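Local coordinates for auracyanin-B-2 (PDB 1QHQ), which shuttles electrons as a type I blue copper protein, probably serving as a soluble electron acceptor for the membrane-bound alternative complex III, at residues A[17-22]-A[43-48]; A[59-64]-A[108-113]; A[6-11]-A[92-97]. All blocks are in the same frame, centred on the assembly; numbering follows the deposited sequence.

Contact 1: A[17-22]-A[43-48]; sequences QTVEVR and VRLDFV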
ATOM      1  N   GLN A  17      -0.315  10.592  13.198  1.00 12.57           N
ATOM      2  CA  GLN A  17      -0.298   9.232  13.643  1.00 11.61           C
ATOM      3  C   GLN A  17       0.717   8.453  12.774  1.00 10.29           C
ATOM      4  O   GLN A  17       0.999   8.878  11.668  1.00 11.33           O
ATOM      5  CB  GLN A  17      -1.653   8.533  13.470  1.00 12.56           C
ATOM      6  CG  GLN A  17      -2.715   9.011  14.437  1.00 19.23           C
ATOM      7  CD  GLN A  17      -3.996   8.235  14.386  1.00 21.30           C
ATOM      8  OE1 GLN A  17      -4.055   7.008  14.227  1.00 18.87           O
ATOM      9  NE2 GLN A  17      -5.099   8.960  14.546  1.00 23.65           N
ATOM     10  N   THR A  18       1.256   7.391  13.371  1.00  9.51           N
ATOM     11  CA  THR A  18       2.050   6.478  12.510  1.00 10.71           C
ATOM     12  C   THR A  18       1.489   5.066  12.726  1.00  9.57           C
ATOM     13  O   THR A  18       0.898   4.762  13.763  1.00  9.44           O
ATOM     14  CB  THR A  18       3.538   6.452  12.825  1.00 10.78           C
ATOM     15  OG1 THR A  18       3.740   5.866  14.134  1.00 10.33           O
ATOM     16  CG2 THR A  18       4.131   7.865  12.881  1.00 13.44           C
ATOM     17  N   VAL A  19       1.622   4.256  11.684  1.00  8.99           N
ATOM     18  CA  VAL A  19       1.104   2.861  11.848  1.00  9.89           C
ATOM     19  C   VAL A  19       2.094   1.902  11.172  1.00  8.91           C
ATOM     20  O   VAL A  19       2.605   2.225  10.097  1.00 10.47           O
ATOM     21  CB  VAL A  19      -0.284   2.723  11.234  1.00 10.92           C
ATOM     22  CG1 VAL A  19      -0.296   3.166   9.772  1.00 16.30           C
ATOM     23  CG2 VAL A  19      -0.769   1.261  11.294  1.00 12.31           C
ATOM     24  N   GLU A  20       2.343   0.783  11.808  1.00  9.46           N
ATOM     25  CA  GLU A  20       3.292  -0.211  11.265  1.00 11.39           C
ATOM     26  C   GLU A  20       2.519  -1.316  10.524  1.00 11.05           C
ATOM     27  O   GLU A  20       1.551  -1.826  11.068  1.00 12.46           O
ATOM     28  CB  GLU A  20       3.975  -0.940  12.447  1.00 14.70           C
ATOM     29  CG  GLU A  20       5.259  -0.324  12.905  0.50 21.98           C
ATOM     30  CD  GLU A  20       6.509  -1.059  12.473  0.50 24.75           C
ATOM     31  OE1 GLU A  20       6.552  -2.306  12.485  0.50 26.17           O
ATOM     32  OE2 GLU A  20       7.497  -0.363  12.138  0.50 24.95           O
ATOM     33  N   VAL A  21       2.988  -1.647   9.336  1.00  9.27           N
ATOM     34  CA  VAL A  21       2.435  -2.864   8.668  1.00  9.93           C
ATOM     35  C   VAL A  21       3.625  -3.792   8.428  1.00 10.99           C
ATOM     36  O   VAL A  21       4.696  -3.302   8.071  1.00 13.59           O
ATOM     37  CB  VAL A  21       1.776  -2.484   7.355  1.00 10.75           C
ATOM     38  CG1 VAL A  21       1.465  -3.711   6.491  1.00 15.31           C
ATOM     39  CG2 VAL A  21       0.501  -1.693   7.621  1.00 14.24           C
ATOM     40  N   ARG A  22       3.399  -5.084   8.567  1.00 11.54           N
ATOM     41  CA  ARG A  22       4.474  -6.050   8.310  1.00 12.30           C
ATOM     42  C   ARG A  22       3.933  -7.063   7.257  1.00 13.81           C
ATOM     43  O   ARG A  22       2.732  -7.288   7.197  1.00 11.24           O
ATOM     44  CB  ARG A  22       4.909  -6.847   9.528  1.00 14.13           C
ATOM     45  CG  ARG A  22       5.177  -6.088  10.785  1.00 25.40           C
ATOM     46  CD  ARG A  22       6.614  -5.871  11.147  1.00 36.29           C
ATOM     47  NE  ARG A  22       6.742  -5.052  12.372  1.00 45.84           N
ATOM     48  CZ  ARG A  22       7.473  -5.380  13.426  1.00 52.01           C
ATOM     49  NH1 ARG A  22       8.173  -6.509  13.450  1.00 52.04           N
ATOM     50  NH2 ARG A  22       7.523  -4.574  14.500  1.00 55.15           N
ATOM     51  N   VAL A  43      -0.928  10.626   8.141  1.00 10.11           N
ATOM     52  CA  VAL A  43      -0.415   9.395   8.774  1.00  6.73           C
ATOM     53  C   VAL A  43       0.855   8.957   8.073  1.00  7.22           C
ATOM     54  O   VAL A  43       0.933   9.067   6.844  1.00  7.92           O
ATOM     55  CB  VAL A  43      -1.444   8.231   8.645  1.00  8.17           C
ATOM     56  CG1 VAL A  43      -0.870   6.933   9.126  0.50 11.41           C
ATOM     57  CG2 VAL A  43      -2.729   8.615   9.379  0.50  2.92           C
ATOM     58  N   ARG A  44       1.855   8.537   8.831  1.00  8.42           N
ATOM     59  CA  ARG A  44       2.984   7.828   8.246  1.00  9.38           C
ATOM     60  C   ARG A  44       2.794   6.324   8.433  1.00  6.43           C
ATOM     61  O   ARG A  44       2.703   5.818   9.533  1.00  7.93           O
ATOM     62  CB  ARG A  44       4.335   8.254   8.825  1.00  8.43           C
ATOM     63  CG  ARG A  44       5.481   7.605   7.926  1.00  8.98           C
ATOM     64  CD  ARG A  44       6.825   7.930   8.571  1.00 10.18           C
ATOM     65  NE  ARG A  44       7.026   7.212   9.808  1.00 12.87           N
ATOM     66  CZ  ARG A  44       7.361   7.574  10.994  1.00 13.21           C
ATOM     67  NH1 ARG A  44       7.645   8.892  11.246  1.00 14.60           N
ATOM     68  NH2 ARG A  44       7.433   6.733  12.020  1.00 15.51           N
ATOM     69  N   LEU A  45       2.757   5.622   7.264  1.00  9.34           N
ATOM     70  CA  LEU A  45       2.645   4.168   7.324  1.00 10.09           C
ATOM     71  C   LEU A  45       4.046   3.570   7.083  1.00  6.94           C
ATOM     72  O   LEU A  45       4.724   3.980   6.133  1.00  9.95           O
ATOM     73  CB  LEU A  45       1.715   3.707   6.182  1.00 10.03           C
ATOM     74  CG  LEU A  45       1.394   2.206   6.140  0.50 11.39           C
ATOM     75  CD1 LEU A  45       0.119   1.943   5.381  0.50 11.89           C
ATOM     76  CD2 LEU A  45       2.560   1.433   5.507  0.50  7.28           C
ATOM     77  N   ASP A  46       4.495   2.810   8.040  1.00  6.45           N
ATOM     78  CA  ASP A  46       5.822   2.171   7.949  1.00  8.75           C
ATOM     79  C   ASP A  46       5.597   0.686   7.552  1.00  9.85           C
ATOM     80  O   ASP A  46       5.059  -0.045   8.369  1.00 11.14           O
ATOM     81  CB  ASP A  46       6.541   2.251   9.283  1.00 12.72           C
ATOM     82  CG  ASP A  46       6.766   3.716   9.734  1.00 12.61           C
ATOM     83  OD1 ASP A  46       6.928   4.533   8.835  1.00 11.27           O
ATOM     84  OD2 ASP A  46       6.916   3.908  10.956  1.00 14.84           O
ATOM     85  N   PHE A  47       6.046   0.331   6.355  1.00 10.01           N
ATOM     86  CA  PHE A  47       5.898  -1.103   5.944  1.00 11.19           C
ATOM     87  C   PHE A  47       7.268  -1.789   6.056  1.00  9.78           C
ATOM     88  O   PHE A  47       8.255  -1.346   5.465  1.00  9.45           O
ATOM     89  CB  PHE A  47       5.450  -1.103   4.480  1.00  9.44           C
ATOM     90  CG  PHE A  47       5.210  -2.494   3.913  1.00 12.30           C
ATOM     91  CD1 PHE A  47       4.731  -3.477   4.739  1.00 15.67           C
ATOM     92  CD2 PHE A  47       5.499  -2.755   2.602  1.00 14.30           C
ATOM     93  CE1 PHE A  47       4.558  -4.789   4.256  1.00 20.25           C
ATOM     94  CE2 PHE A  47       5.293  -4.050   2.115  1.00 14.56           C
ATOM     95  CZ  PHE A  47       4.804  -5.033   2.925  1.00 13.68           C
ATOM     96  N   VAL A  48       7.333  -2.730   6.989  1.00 11.66           N
ATOM     97  CA  VAL A  48       8.563  -3.509   7.195  1.00 14.60           C
ATOM     98  C   VAL A  48       8.402  -4.884   6.517  1.00 14.33           C
ATOM     99  O   VAL A  48       7.472  -5.618   6.814  1.00 16.85           O
ATOM    100  CB  VAL A  48       8.765  -3.741   8.711  1.00 15.65           C
ATOM    101  CG1 VAL A  48      10.089  -4.445   8.955  1.00 19.29           C
ATOM    102  CG2 VAL A  48       8.744  -2.376   9.435  1.00 19.69           C
TER
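V21 is held to the neighbouring strand at both ends of its backbone: its N-H gives to D46 O, nearly straight at 171°, and its carbonyl O takes V48 N at 2.9 Å. V19 repeats the pattern two residues earlier, giving to R44 O and accepting from D46 N, and R44 N bonds to Q17 O. This parallel pair joins the outermost strand 17-22 to the central strand 42-49 in the three-stranded sheet of the cupredoxin sandwich. On the other side of 43-48, V43, L45 and F47 make backbone bonds to F110, V108 and G106. On 17-22, R22 N gives to Q32 OE1, and R22 NE forms a salt bridge to E20 OE1. R44 grips D46 side-on, NE reaching OD1 at 2.9 Å and NH2 reaching OD2 at 3.1 Å. Both oxygens use their syn lone pairs, and S107 OG is a second partner for OD1. T18 CG2 sits 3.6 Å above one face of that guanidinium. On the other face of the sheet V21 CG1, anti to the backbone N (chi1 168°), touches F47 CD1 at 3.7 Å; the F47 side chain comes within about 4 Å of those of copper ligands H57 and M132.

Contact 2: A[59-64]-A[108-113]; sequences WVLVNG and VTFRTP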
ATOM      1  N   TRP A  59       3.015  -1.708  -0.181  1.00  8.85           N
ATOM      2  CA  TRP A  59       1.701  -1.424   0.426  1.00 10.38           C
ATOM      3  C   TRP A  59       1.064  -0.314  -0.400  1.00  8.90           C
ATOM      4  O   TRP A  59       1.684   0.771  -0.598  1.00  8.73           O
ATOM      5  CB  TRP A  59       1.856  -1.018   1.869  1.00  9.62           C
ATOM      6  CG  TRP A  59       0.559  -0.713   2.589  1.00  8.74           C
ATOM      7  CD1 TRP A  59      -0.169  -1.617   3.293  1.00  8.89           C
ATOM      8  CD2 TRP A  59      -0.113   0.543   2.692  1.00  9.88           C
ATOM      9  NE1 TRP A  59      -1.290  -0.985   3.853  1.00 11.07           N
ATOM     10  CE2 TRP A  59      -1.260   0.325   3.441  1.00  8.70           C
ATOM     11  CE3 TRP A  59       0.170   1.821   2.188  1.00  8.70           C
ATOM     12  CZ2 TRP A  59      -2.136   1.376   3.796  1.00  8.92           C
ATOM     13  CZ3 TRP A  59      -0.724   2.867   2.499  1.00 11.37           C
ATOM     14  CH2 TRP A  59      -1.862   2.615   3.258  1.00  9.24           C
ATOM     15  N   VAL A  60      -0.120  -0.579  -0.916  1.00  8.52           N
ATOM     16  CA  VAL A  60      -0.811   0.327  -1.821  1.00 10.35           C
ATOM     17  C   VAL A  60      -2.263   0.528  -1.381  1.00 10.30           C
ATOM     18  O   VAL A  60      -3.030  -0.393  -1.328  1.00  9.64           O
ATOM     19  CB  VAL A  60      -0.855  -0.172  -3.285  1.00 10.22           C
ATOM     20  CG1 VAL A  60      -1.509   0.879  -4.194  1.00 12.24           C
ATOM     21  CG2 VAL A  60       0.566  -0.442  -3.768  1.00  9.77           C
ATOM     22  N   LEU A  61      -2.582   1.799  -1.033  1.00  9.99           N
ATOM     23  CA  LEU A  61      -3.988   2.084  -0.630  1.00  9.90           C
ATOM     24  C   LEU A  61      -4.760   2.598  -1.832  1.00 10.41           C
ATOM     25  O   LEU A  61      -4.315   3.523  -2.490  1.00 10.29           O
ATOM     26  CB  LEU A  61      -3.922   3.181   0.465  1.00  9.25           C
ATOM     27  CG  LEU A  61      -5.351   3.634   0.896  1.00  8.05           C
ATOM     28  CD1 LEU A  61      -6.035   2.461   1.595  1.00  8.69           C
ATOM     29  CD2 LEU A  61      -5.249   4.809   1.859  1.00 10.59           C
ATOM     30  N   VAL A  62      -5.890   1.961  -2.137  1.00 10.28           N
ATOM     31  CA  VAL A  62      -6.660   2.361  -3.302  1.00 11.02           C
ATOM     32  C   VAL A  62      -7.989   3.002  -2.887  1.00 12.27           C
ATOM     33  O   VAL A  62      -8.491   2.745  -1.815  1.00 11.71           O
ATOM     34  CB  VAL A  62      -6.889   1.232  -4.299  1.00 15.85           C
ATOM     35  CG1 VAL A  62      -5.554   0.530  -4.619  1.00 16.40           C
ATOM     36  CG2 VAL A  62      -7.916   0.253  -3.827  1.00 15.34           C
ATOM     37  N   ASN A  63      -8.479   3.845  -3.809  1.00 12.76           N
ATOM     38  CA  ASN A  63      -9.710   4.617  -3.529  1.00 14.57           C
ATOM     39  C   ASN A  63     -10.951   3.821  -3.856  1.00 15.22           C
ATOM     40  O   ASN A  63     -11.715   4.149  -4.781  1.00 17.96           O
ATOM     41  CB  ASN A  63      -9.610   5.905  -4.348  1.00 14.98           C
ATOM     42  CG  ASN A  63     -10.788   6.849  -4.090  1.00 16.34           C
ATOM     43  OD1 ASN A  63     -11.220   7.511  -5.057  1.00 21.40           O
ATOM     44  ND2 ASN A  63     -11.287   6.871  -2.887  1.00 13.08           N
ATOM     45  N   GLY A  64     -11.137   2.681  -3.189  1.00 13.43           N
ATOM     46  CA  GLY A  64     -12.266   1.812  -3.488  1.00 15.06           C
ATOM     47  C   GLY A  64     -12.035   0.376  -3.040  1.00 16.57           C
ATOM     48  O   GLY A  64     -11.218   0.075  -2.179  1.00 13.85           O
ATOM     49  N   VAL A 108       5.286   5.569   3.704  1.00  8.47           N
ATOM     50  CA  VAL A 108       4.591   6.573   2.889  1.00  6.69           C
ATOM     51  C   VAL A 108       3.792   7.491   3.834  1.00 10.25           C
ATOM     52  O   VAL A 108       3.245   7.000   4.794  1.00  8.90           O
ATOM     53  CB  VAL A 108       3.732   5.988   1.796  1.00  9.97           C
ATOM     54  CG1 VAL A 108       2.631   5.078   2.297  1.00 11.49           C
ATOM     55  CG2 VAL A 108       3.170   7.067   0.869  1.00 11.28           C
ATOM     56  N   THR A 109       3.869   8.791   3.569  1.00  9.58           N
ATOM     57  CA  THR A 109       3.171   9.752   4.461  1.00  8.54           C
ATOM     58  C   THR A 109       2.075  10.407   3.641  1.00  9.21           C
ATOM     59  O   THR A 109       2.336  10.948   2.557  1.00  8.96           O
ATOM     60  CB  THR A 109       4.128  10.809   4.988  1.00  7.19           C
ATOM     61  OG1 THR A 109       5.116  10.157   5.840  1.00 10.24           O
ATOM     62  CG2 THR A 109       3.382  11.859   5.846  1.00  9.47           C
ATOM     63  N   PHE A 110       0.845  10.266   4.117  1.00  7.87           N
ATOM     64  CA  PHE A 110      -0.300  10.670   3.331  1.00  8.63           C
ATOM     65  C   PHE A 110      -1.412  11.220   4.218  1.00  9.60           C
ATOM     66  O   PHE A 110      -1.521  10.850   5.383  1.00 10.26           O
ATOM     67  CB  PHE A 110      -0.810   9.540   2.437  1.00 10.95           C
ATOM     68  CG  PHE A 110      -1.383   8.364   3.188  1.00  9.41           C
ATOM     69  CD1 PHE A 110      -0.560   7.432   3.784  1.00 10.10           C
ATOM     70  CD2 PHE A 110      -2.759   8.204   3.305  1.00  9.81           C
ATOM     71  CE1 PHE A 110      -1.097   6.367   4.477  1.00 10.82           C
ATOM     72  CE2 PHE A 110      -3.304   7.165   4.028  1.00  9.81           C
ATOM     73  CZ  PHE A 110      -2.457   6.190   4.572  1.00 13.37           C
ATOM     74  N   ARG A 111      -2.323  11.949   3.578  1.00 10.37           N
ATOM     75  CA  ARG A 111      -3.551  12.369   4.264  1.00 11.80           C
ATOM     76  C   ARG A 111      -4.634  11.321   3.981  1.00 10.31           C
ATOM     77  O   ARG A 111      -4.901  10.976   2.840  1.00 12.30           O
ATOM     78  CB  ARG A 111      -4.003  13.754   3.785  1.00 15.23           C
ATOM     79  CG  ARG A 111      -5.233  14.249   4.566  0.50 15.80           C
ATOM     80  CD  ARG A 111      -5.528  15.706   4.217  0.50 17.55           C
ATOM     81  NE  ARG A 111      -4.385  16.568   4.531  0.50 18.87           N
ATOM     82  CZ  ARG A 111      -4.173  17.102   5.727  0.50 16.36           C
ATOM     83  NH1 ARG A 111      -5.022  16.824   6.719  0.50 16.49           N
ATOM     84  NH2 ARG A 111      -3.122  17.857   5.982  0.50 15.54           N
ATOM     85  N   THR A 112      -5.163  10.762   5.065  1.00 11.17           N
ATOM     86  CA  THR A 112      -6.230   9.750   4.844  1.00  9.61           C
ATOM     87  C   THR A 112      -7.419  10.405   4.145  1.00 12.07           C
ATOM     88  O   THR A 112      -7.671  11.605   4.311  1.00 10.00           O
ATOM     89  CB  THR A 112      -6.664   9.174   6.188  1.00 11.74           C
ATOM     90  OG1 THR A 112      -7.048  10.289   7.025  1.00 11.03           O
ATOM     91  CG2 THR A 112      -5.531   8.425   6.892  1.00 10.98           C
ATOM     92  N   PRO A 113      -8.159   9.632   3.376  1.00 11.34           N
ATOM     93  CA  PRO A 113      -9.331  10.071   2.658  1.00  8.88           C
ATOM     94  C   PRO A 113     -10.547  10.251   3.555  1.00 10.90           C
ATOM     95  O   PRO A 113     -10.415  10.272   4.789  1.00 10.81           O
ATOM     96  CB  PRO A 113      -9.544   8.925   1.644  1.00 11.74           C
ATOM     97  CG  PRO A 113      -9.140   7.720   2.459  1.00 10.62           C
ATOM     98  CD  PRO A 113      -7.873   8.181   3.167  1.00 11.56           C
TER
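W59 and F110 meet in the middle of this contact, two aromatic rings tilted 36° against each other with centroids 5.8 Å apart, so the pair is neither a stack nor an edge-to-face arrangement. The touch is made at the outer end of each ring: W59 CH2 lies 3.9 Å from F110 CZ. That same CZ forms the bump that fits between the indole and L61. L61 CD2 meets the CE2-CZ end of the phenyl ring, 3.7 Å from F110 CE2, and the two side chains cross at about a right angle. F110 reaches this place with CG in the crowded position between the backbone N and the carbonyl carbon (chi1 66°). Beside it V108 CG1 sits against the CE3-CZ3 side of the indole, 4.0 Å from W59 CZ3. P113 adds a looser touch at the other end, its CD 4.5 Å from L61 CD2. No hydrogen bond joins the two segments. The CA atoms of W59 and V108 are 8.9 Å apart, a distance spanned by side chains alone, as expected between the two sheets of a cupredoxin sandwich. Around it, F30 meets the W59 ring edge-to-face and Y120 of strand 116-121 meets it at a slant, while L45 of strand 42-49 packs on the indole; A95 of strand 93-96 touches F110, and Y118 lies against both L61 and P113.

Contact 3: A[6-11]-A[92-97]; sequences GGSNVV and NALAWT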
ATOM      1  N   GLY A   6       4.443   6.994  -3.479  1.00 12.60           N
ATOM      2  CA  GLY A   6       3.652   7.938  -4.304  1.00 12.73           C
ATOM      3  C   GLY A   6       2.179   7.810  -3.892  1.00 14.07           C
ATOM      4  O   GLY A   6       1.876   7.270  -2.827  1.00 14.76           O
ATOM      5  N   GLY A   7       1.335   8.479  -4.660  1.00 15.35           N
ATOM      6  CA  GLY A   7      -0.101   8.446  -4.402  1.00 14.02           C
ATOM      7  C   GLY A   7      -0.690   9.850  -4.433  1.00 14.97           C
ATOM      8  O   GLY A   7      -0.060  10.857  -4.157  1.00 15.22           O
ATOM      9  N   SER A   8      -2.009   9.873  -4.757  1.00 14.03           N
ATOM     10  CA  SER A   8      -2.690  11.152  -4.811  1.00 14.70           C
ATOM     11  C   SER A   8      -2.705  11.872  -3.480  1.00 15.73           C
ATOM     12  O   SER A   8      -2.826  13.094  -3.479  1.00 15.43           O
ATOM     13  CB  SER A   8      -4.125  10.997  -5.338  1.00 13.23           C
ATOM     14  OG  SER A   8      -4.895  10.212  -4.419  1.00 19.06           O
ATOM     15  N   ASN A   9      -2.665  11.166  -2.364  1.00 13.10           N
ATOM     16  CA  ASN A   9      -2.824  11.791  -1.054  1.00 11.23           C
ATOM     17  C   ASN A   9      -1.513  11.967  -0.302  1.00  8.89           C
ATOM     18  O   ASN A   9      -1.522  12.312   0.882  1.00 11.68           O
ATOM     19  CB  ASN A   9      -3.790  10.924  -0.220  1.00  8.90           C
ATOM     20  CG  ASN A   9      -5.240  11.117  -0.684  1.00 12.79           C
ATOM     21  OD1 ASN A   9      -5.530  11.324  -1.861  1.00 14.31           O
ATOM     22  ND2 ASN A   9      -6.157  11.027   0.276  1.00 15.70           N
ATOM     23  N   VAL A  10      -0.389  11.723  -0.977  1.00 10.10           N
ATOM     24  CA  VAL A  10       0.914  11.944  -0.294  1.00 10.47           C
ATOM     25  C   VAL A  10       1.089  13.400   0.080  1.00 14.63           C
ATOM     26  O   VAL A  10       0.740  14.269  -0.724  1.00 13.79           O
ATOM     27  CB  VAL A  10       2.070  11.509  -1.216  1.00 14.54           C
ATOM     28  CG1 VAL A  10       3.422  11.931  -0.708  1.00 18.02           C
ATOM     29  CG2 VAL A  10       1.996   9.972  -1.279  1.00 11.82           C
ATOM     30  N   VAL A  11       1.578  13.650   1.287  1.00 12.02           N
ATOM     31  CA  VAL A  11       1.830  15.038   1.716  1.00 12.07           C
ATOM     32  C   VAL A  11       3.171  15.083   2.433  1.00 13.29           C
ATOM     33  O   VAL A  11       3.615  14.100   3.042  1.00 12.98           O
ATOM     34  CB  VAL A  11       0.738  15.589   2.636  1.00 13.74           C
ATOM     35  CG1 VAL A  11      -0.581  15.849   1.937  1.00 14.62           C
ATOM     36  CG2 VAL A  11       0.537  14.735   3.868  1.00 12.72           C
ATOM     37  N   ASN A  92      -7.067   6.545  -8.705  1.00 18.07           N
ATOM     38  CA  ASN A  92      -7.574   5.824  -7.553  1.00 17.00           C
ATOM     39  C   ASN A  92      -6.511   5.127  -6.729  1.00 15.50           C
ATOM     40  O   ASN A  92      -6.860   4.274  -5.880  1.00 15.46           O
ATOM     41  CB  ASN A  92      -8.665   4.837  -7.997  1.00 19.16           C
ATOM     42  CG  ASN A  92      -9.884   5.581  -8.544  1.00 23.27           C
ATOM     43  OD1 ASN A  92     -10.383   5.233  -9.625  1.00 25.00           O
ATOM     44  ND2 ASN A  92     -10.304   6.620  -7.848  1.00 18.62           N
ATOM     45  N   ALA A  93      -5.266   5.525  -6.866  1.00 15.86           N
ATOM     46  CA  ALA A  93      -4.185   5.042  -5.994  1.00 14.24           C
ATOM     47  C   ALA A  93      -3.800   6.155  -5.012  1.00 13.89           C
ATOM     48  O   ALA A  93      -3.204   7.166  -5.379  1.00 13.84           O
ATOM     49  CB  ALA A  93      -2.994   4.654  -6.872  1.00 13.19           C
ATOM     50  N   LEU A  94      -4.325   6.065  -3.794  1.00 12.69           N
ATOM     51  CA  LEU A  94      -4.207   7.104  -2.801  1.00 12.94           C
ATOM     52  C   LEU A  94      -2.800   7.263  -2.237  1.00 12.58           C
ATOM     53  O   LEU A  94      -2.355   8.374  -1.967  1.00 11.61           O
ATOM     54  CB  LEU A  94      -5.182   6.870  -1.643  1.00 12.04           C
ATOM     55  CG  LEU A  94      -6.668   6.870  -1.994  1.00 13.22           C
ATOM     56  CD1 LEU A  94      -7.517   6.590  -0.770  1.00 12.27           C
ATOM     57  CD2 LEU A  94      -7.056   8.211  -2.609  1.00 14.30           C
ATOM     58  N   ALA A  95      -2.117   6.145  -2.023  1.00 11.04           N
ATOM     59  CA  ALA A  95      -0.784   6.151  -1.456  1.00  9.61           C
ATOM     60  C   ALA A  95      -0.124   4.776  -1.648  1.00  9.35           C
ATOM     61  O   ALA A  95      -0.790   3.746  -1.596  1.00 11.15           O
ATOM     62  CB  ALA A  95      -0.883   6.367   0.094  1.00 10.73           C
ATOM     63  N   TRP A  96       1.201   4.794  -1.801  1.00  9.50           N
ATOM     64  CA  TRP A  96       1.922   3.520  -1.836  1.00 11.27           C
ATOM     65  C   TRP A  96       3.350   3.728  -1.313  1.00  9.39           C
ATOM     66  O   TRP A  96       3.910   4.817  -1.447  1.00 10.67           O
ATOM     67  CB  TRP A  96       1.952   2.873  -3.198  1.00 13.00           C
ATOM     68  CG  TRP A  96       2.603   3.646  -4.288  1.00 12.71           C
ATOM     69  CD1 TRP A  96       3.923   3.588  -4.666  1.00 15.13           C
ATOM     70  CD2 TRP A  96       1.967   4.537  -5.221  1.00 13.03           C
ATOM     71  NE1 TRP A  96       4.153   4.470  -5.694  1.00 15.56           N
ATOM     72  CE2 TRP A  96       2.957   4.988  -6.121  1.00 15.68           C
ATOM     73  CE3 TRP A  96       0.649   4.954  -5.406  1.00 14.68           C
ATOM     74  CZ2 TRP A  96       2.666   5.830  -7.181  1.00 17.14           C
ATOM     75  CZ3 TRP A  96       0.351   5.785  -6.468  1.00 15.78           C
ATOM     76  CH2 TRP A  96       1.361   6.249  -7.330  1.00 17.82           C
ATOM     77  N   THR A  97       3.906   2.644  -0.789  1.00  9.12           N
ATOM     78  CA  THR A  97       5.339   2.618  -0.480  1.00 10.05           C
ATOM     79  C   THR A  97       6.068   2.150  -1.772  1.00 12.47           C
ATOM     80  O   THR A  97       5.439   1.512  -2.612  1.00 12.84           O
ATOM     81  CB  THR A  97       5.700   1.621   0.609  1.00  9.78           C
ATOM     82  OG1 THR A  97       5.421   0.268   0.148  1.00  9.15           O
ATOM     83  CG2 THR A  97       4.902   1.784   1.885  1.00  9.68           C
TER
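G6 pairs with W96 as a single antiparallel hydrogen-bonded bridge, W96 N to G6 O at 2.8 Å and G6 N to W96 O at 3.0 Å, after which the chain enters a type I turn from G7 to V10. The W96 indole, its CG between the backbone N and the carbonyl carbon (chi1 61°), lies flat beneath the two glycines: G6 C sits 3.4 Å above its plane, over the centre, and G6 CA makes a CH-pi contact with the six-membered ring. W96 NE1 bonds to A4 O. An alanine in place of W96 would probably open a gap beneath the G6-G7 peptide and leave A4 O without its indole donor. At the turn, L94 CD2 lies 3.5 Å from both S8 OG and N9 OD1, atoms themselves joined by a hydrogen bond, while N9 ND2 reaches R111 O. Here S8 N gives to A93 O, almost straight at 171°, and N9 N to L94 O; opposite L61, L94 and A95 form a classic beta bulge. A CB on G6 would clash with the indole, and one on G7 with A95, so the close fit depends on bare backbone; all four bonds across the contact are main chain to main chain.

How the contacts relate
From the N terminus the chain lays down 6-11, whose partner 92-97 comes 80 residues later, so contact 3 closes a long loop. Contact 1 falls wholly within that loop: 17-22 is met by 43-48 after only 20 residues. Contact 2 opens next, at 59-64, before contact 3 has closed, and finishes at 108-113 beyond it; these two therefore cross, whereas contacts 1 and 2 follow in series. Contact 1 joins an outer strand of one sheet to its middle strand, contact 2 spans the two sheets, and contact 3 fastens the N-terminal segment to the outer strand of the other sheet. Probable backbone bonds join contacts 2 and 3: L61 N to A95 O, and N63 N to N92 O.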